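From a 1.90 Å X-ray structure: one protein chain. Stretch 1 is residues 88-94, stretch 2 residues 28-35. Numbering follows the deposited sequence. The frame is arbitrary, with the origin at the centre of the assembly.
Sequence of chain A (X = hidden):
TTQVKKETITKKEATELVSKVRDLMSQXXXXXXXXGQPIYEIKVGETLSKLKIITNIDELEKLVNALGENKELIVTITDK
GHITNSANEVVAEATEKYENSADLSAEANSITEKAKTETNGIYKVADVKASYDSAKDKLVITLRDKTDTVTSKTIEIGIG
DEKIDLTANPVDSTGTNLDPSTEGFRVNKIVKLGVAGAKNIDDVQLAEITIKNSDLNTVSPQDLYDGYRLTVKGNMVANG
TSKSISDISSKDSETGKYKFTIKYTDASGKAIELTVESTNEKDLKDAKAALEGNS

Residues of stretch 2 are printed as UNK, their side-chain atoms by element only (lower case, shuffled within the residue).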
# COMPACT_ATOMS: atom_id res chain seq x y z
N ASN A 88 -4.03 -18.88 11.71
CA ASN A 88 -4.09 -17.65 12.49
C ASN A 88 -2.69 -17.05 12.78
O ASN A 88 -2.48 -16.45 13.82
CB ASN A 88 -4.91 -17.86 13.80
CG ASN A 88 -5.48 -16.57 14.39
OD1 ASN A 88 -5.65 -15.57 13.70
ND2 ASN A 88 -5.80 -16.60 15.70
N GLU A 89 -1.77 -17.22 11.83
CA GLU A 89 -0.42 -16.66 11.88
C GLU A 89 -0.35 -15.56 10.86
O GLU A 89 -0.95 -15.66 9.79
CB GLU A 89 0.61 -17.70 11.48
CG GLU A 89 0.71 -18.84 12.46
CD GLU A 89 1.52 -20.04 11.99
OE1 GLU A 89 1.80 -20.29 10.77
OE2 GLU A 89 1.85 -20.82 12.89
N VAL A 90 0.41 -14.52 11.18
CA VAL A 90 0.69 -13.44 10.25
C VAL A 90 1.91 -13.82 9.42
O VAL A 90 3.03 -13.96 9.94
CB VAL A 90 0.88 -12.11 11.00
CG1 VAL A 90 1.19 -10.98 10.03
CG2 VAL A 90 -0.36 -11.79 11.83
N VAL A 91 1.71 -13.95 8.10
CA VAL A 91 2.73 -14.45 7.20
C VAL A 91 3.00 -13.51 6.03
O VAL A 91 2.20 -12.62 5.73
CB VAL A 91 2.38 -15.87 6.68
CG1 VAL A 91 2.17 -16.80 7.87
CG2 VAL A 91 1.14 -15.85 5.80
N ALA A 92 4.15 -13.72 5.39
CA ALA A 92 4.68 -12.85 4.34
C ALA A 92 4.32 -13.29 2.92
O ALA A 92 4.49 -12.54 1.96
CB ALA A 92 6.20 -12.81 4.45
N GLU A 93 3.83 -14.52 2.81
CA GLU A 93 3.56 -15.12 1.51
C GLU A 93 2.17 -15.78 1.55
O GLU A 93 1.66 -16.17 2.63
CB GLU A 93 4.69 -16.08 1.09
CG GLU A 93 4.94 -17.23 2.04
CD GLU A 93 5.69 -16.82 3.32
OE1 GLU A 93 6.78 -16.21 3.18
OE2 GLU A 93 5.17 -17.09 4.44
N ALA A 94 1.53 -15.82 0.39
CA ALA A 94 0.18 -16.37 0.25
C ALA A 94 -0.14 -16.64 -1.21
O ALA A 94 0.46 -16.03 -2.12
CB ALA A 94 -0.85 -15.42 0.81
N UNK A 28 6.16 -8.32 14.06
CA UNK A 28 6.88 -9.34 13.32
C UNK A 28 5.89 -10.38 12.73
O UNK A 28 4.83 -10.64 13.28
c UNK A 28 8.87 -9.23 15.01
c UNK A 28 9.41 -10.00 16.21
n UNK A 28 10.50 -8.02 17.24
c UNK A 28 7.84 -10.09 14.27
c UNK A 28 10.71 -9.41 16.74
N UNK A 29 6.32 -11.04 11.67
CA UNK A 29 5.59 -12.19 11.16
C UNK A 29 5.59 -13.29 12.25
O UNK A 29 6.58 -13.44 12.98
c UNK A 29 6.17 -11.70 8.72
c UNK A 29 6.23 -12.69 9.87
c UNK A 29 6.05 -9.88 6.58
c UNK A 29 4.99 -11.57 7.96
c UNK A 29 4.92 -10.67 6.91
o UNK A 29 5.97 -9.01 5.53
c UNK A 29 7.23 -10.02 7.31
c UNK A 29 7.29 -10.94 8.36
N UNK A 30 4.48 -14.00 12.39
CA UNK A 30 4.33 -15.04 13.41
C UNK A 30 4.24 -16.42 12.78
O UNK A 30 3.89 -17.37 13.47
c UNK A 30 3.29 -13.49 15.11
o UNK A 30 1.92 -14.71 13.51
c UNK A 30 3.11 -14.78 14.31
N UNK A 31 4.56 -16.53 11.49
CA UNK A 31 4.63 -17.83 10.83
C UNK A 31 5.18 -17.73 9.42
O UNK A 31 5.50 -16.63 8.93
N UNK A 32 5.28 -18.89 8.76
CA UNK A 32 5.84 -19.00 7.44
C UNK A 32 7.33 -18.68 7.36
O UNK A 32 8.02 -18.62 8.38
N UNK A 33 7.80 -18.44 6.14
CA UNK A 33 9.25 -18.32 5.89
C UNK A 33 9.89 -17.14 6.65
O UNK A 33 11.06 -17.22 7.02
o UNK A 33 9.15 -16.95 3.86
c UNK A 33 9.55 -18.20 4.39
N UNK A 34 9.12 -16.07 6.86
CA UNK A 34 9.63 -14.83 7.47
C UNK A 34 9.34 -14.71 8.96
O UNK A 34 9.49 -13.62 9.53
c UNK A 34 9.41 -13.61 5.22
n UNK A 34 11.38 -14.71 4.29
o UNK A 34 11.61 -12.73 5.33
c UNK A 34 10.90 -13.65 4.95
c UNK A 34 9.06 -13.62 6.70
N UNK A 35 8.96 -15.80 9.63
CA UNK A 35 8.69 -15.78 11.05
C UNK A 35 9.81 -15.05 11.83
O UNK A 35 10.99 -15.29 11.59
c UNK A 35 9.70 -18.10 11.47
c UNK A 35 8.08 -17.12 13.10
c UNK A 35 8.49 -17.21 11.64
O HOH W 1 6.17 -15.61 6.47

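Position 28 carries four carbons in a row ending in a nitrogen. The chain is unbranched, and CA-to-CB points away from stretch 1, with no close contact there. This is Lys28.

Position 29 has one carbon, then a ring of six carbons bearing one oxygen. One face of the ring is covered by CB of Ala92, which sits 3.8 Å from the ring centroid, a CH-pi contact. The backbone O of Val90 lies at the ring edge. A six-carbon ring with a single oxygen is Tyr29.

Position 30 has a CB carrying one oxygen and one carbon. The oxygen accepts a hydrogen bond from the backbone N of Val90 at 2.8 Å. The backbone N of position 30 donates to Val90 O, also at 2.8 Å. Branching at CB with one oxygen and one carbon gives Thr30, and the accepting atom is OG1.

Position 31 has no side-chain atoms. Its N makes a weak hydrogen bond to Val90 O at 3.4 Å. An ideal CB would point toward stretch 1 and lie 2.3 Å from OE1 of Glu89, a clash. This is Gly31.

Position 32 also lacks side-chain atoms. A CB here would come within 2.3 Å of OE2 of Glu93, and phi is positive at 66°, which by itself favours glycine. This is Gly32.

Position 33 has one carbon, then one oxygen. That oxygen donates a hydrogen bond to OE1 of Glu93 at 2.6 Å. One carbon and a hydroxyl make Ser33. Its N also donates weakly to Glu93 OE2, at 3.4 Å.

Position 34 has three carbons, the third carrying one oxygen and one nitrogen. Its second side-chain carbon is 3.4 Å from CB of Ala92. The chain length and terminal amide identify Gln34. NE2 donates to OG of Ser33 at 3.2 Å.

Position 35 has a CB carrying two further carbons and makes no contact with stretch 1. This is Val35. Its N donates a hydrogen bond to Gly32 O at 3.2 Å, within a type I turn.

The contact has two polar anchors. Val90 offers N to the hydroxyl of Thr30 and O to the backbone. The carboxylate of Glu93 holds Ser33 through its hydroxyl and, weakly, its N. Between these anchors, Ala92 packs on Tyr29 and Gln34. Water 1 ties the two stretches together: it donates to Gly31 O and Glu93 OE2, both at 2.7 Å, and accepts from Ala92 N and Gln34 N, both at 3.0 Å.

Stretch 2, residues 28-35: KYTGGSQV
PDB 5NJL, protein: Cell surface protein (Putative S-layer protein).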